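Local coordinates for RNA-binding protein HI_1333 (Haemophilus influenzae, PDB 1JO0) that probably binds RNA, as a small single-domain member of the CRS1/YhbY (CRM) family, though its precise cellular role is not established, at residues G53-R56 and E57-Q60. Sequence-based numbering, arbitrary orientation. Where two conformers were deposited one is given.
Sequences GADR and ETKQ
From D55 the chain passes without a break into the first turn of helix 56-70, where D55 O accepts from K59 N (2.8 Å) in a nearly straight bond and R56 O accepts from Q60 N in a more bent one. D55 occupies the N-cap position, and its carboxylate makes the capping bond to T58 N. With chi1 at 69°, its CG sits between the backbone N and the carbonyl carbon, which brings the carboxylate back over the start of the helix. OD2 then takes two bonds from one residue: T58 N reaches it at 2.9 Å, nearly in line with the CG-OD2 bond, and T58 OG1, also 2.9 Å from D55 OD2, donates from above the carboxylate plane. T58 chi1 of -67° places OG1 beside its own backbone N, the position from which both donors meet the same oxygen. The negative carboxylate at the positive end of the helix dipole is probably stabilising. This cap closes the loop that leads from strand 46-51 into helix 56-70 in the CRM domain, at the protein surface. E57 folds back toward D55, and the two carboxylate planes are turned 72° against each other. A water lies between D55 OD1 and E57 OE1 and may screen these like charges, although its approach to E57 OE1 is unusually short and doubtful in detail. Just before the cap, A54 CB rests against K59 CB at 4.0 Å and, more loosely, against the methyl CG2 of T58. K59 extends onward from there to hydrogen-bond G79 O through NZ. A second water donates to R56 O and to Q60 OE1, while Q60 NE2 bonds N64 OD1 one turn further along the helix.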
loop_
_atom_site.group_PDB
_atom_site.type_symbol
_atom_site.label_atom_id
_atom_site.label_comp_id
_atom_site.label_asym_id
_atom_site.label_seq_id
_atom_site.Cartn_x
_atom_site.Cartn_y
_atom_site.Cartn_z
ATOM N N GLY A 53 10.210 -4.992 11.364
ATOM C CA GLY A 53 10.207 -5.654 12.634
ATOM C C GLY A 53 8.890 -6.378 12.894
ATOM O O GLY A 53 8.524 -6.564 14.065
ATOM N N ALA A 54 8.152 -6.789 11.855
ATOM C CA ALA A 54 6.891 -7.520 11.963
ATOM C C ALA A 54 7.025 -8.952 11.498
ATOM O O ALA A 54 7.464 -9.282 10.409
ATOM C CB ALA A 54 5.797 -6.819 11.148
ATOM N N ASP A 55 6.593 -9.850 12.397
ATOM C CA ASP A 55 6.595 -11.247 11.990
ATOM C C ASP A 55 5.380 -11.500 11.115
ATOM O O ASP A 55 4.563 -10.617 10.839
ATOM C CB ASP A 55 6.679 -12.113 13.238
ATOM C CG ASP A 55 5.482 -12.131 14.147
ATOM O OD1 ASP A 55 5.597 -12.646 15.279
ATOM O OD2 ASP A 55 4.392 -11.659 13.783
ATOM N N ARG A 56 5.294 -12.729 10.641
ATOM C CA ARG A 56 4.338 -13.026 9.581
ATOM C C ARG A 56 2.917 -12.721 10.042
ATOM O O ARG A 56 2.130 -12.053 9.359
ATOM C CB ARG A 56 4.460 -14.482 9.106
ATOM C CG ARG A 56 3.239 -14.953 8.331
ATOM C CD ARG A 56 3.210 -16.446 8.069
ATOM N NE ARG A 56 4.196 -16.871 7.086
ATOM C CZ ARG A 56 4.904 -17.976 7.065
ATOM N NH1 ARG A 56 4.799 -18.905 8.015
ATOM N NH2 ARG A 56 5.757 -18.167 6.059
ATOM N N GLU A 57 2.558 -13.128 11.242
ATOM C CA GLU A 57 1.172 -12.961 11.725
ATOM C C GLU A 57 0.872 -11.507 12.032
ATOM O O GLU A 57 -0.199 -11.012 11.725
ATOM C CB GLU A 57 0.962 -13.880 12.938
ATOM C CG GLU A 57 0.981 -15.353 12.684
ATOM C CD GLU A 57 2.378 -15.881 12.398
ATOM O OE1 GLU A 57 3.362 -15.341 12.972
ATOM O OE2 GLU A 57 2.424 -16.836 11.614
ATOM N N THR A 58 1.853 -10.807 12.625
ATOM C CA THR A 58 1.645 -9.382 12.929
ATOM C C THR A 58 1.467 -8.590 11.656
ATOM O O THR A 58 0.594 -7.747 11.500
ATOM C CB THR A 58 2.853 -8.913 13.751
ATOM O OG1 THR A 58 2.711 -9.630 14.998
ATOM C CG2 THR A 58 2.866 -7.414 14.045
ATOM N N LYS A 59 2.327 -8.880 10.671
ATOM C CA LYS A 59 2.241 -8.194 9.407
ATOM C C LYS A 59 0.885 -8.478 8.757
ATOM O O LYS A 59 0.290 -7.571 8.182
ATOM C CB LYS A 59 3.377 -8.585 8.521
ATOM C CG LYS A 59 3.350 -7.870 7.163
ATOM C CD LYS A 59 4.737 -8.047 6.536
ATOM C CE LYS A 59 4.839 -9.494 6.098
ATOM N NZ LYS A 59 5.812 -9.729 4.992
ATOM N N GLN A 60 0.412 -9.722 8.879
ATOM C CA GLN A 60 -0.855 -10.040 8.267
ATOM C C GLN A 60 -1.996 -9.258 8.903
ATOM O O GLN A 60 -2.906 -8.801 8.208
ATOM C CB GLN A 60 -1.143 -11.560 8.341
ATOM C CG GLN A 60 -2.295 -11.954 7.441
ATOM C CD GLN A 60 -1.934 -11.735 5.979
ATOM O OE1 GLN A 60 -0.972 -12.322 5.495
ATOM N NE2 GLN A 60 -2.706 -10.901 5.279
HETATM O O HOH W 1 3.561 -14.703 15.346
HETATM O O HOH W 2 2.012 -11.663 6.399
#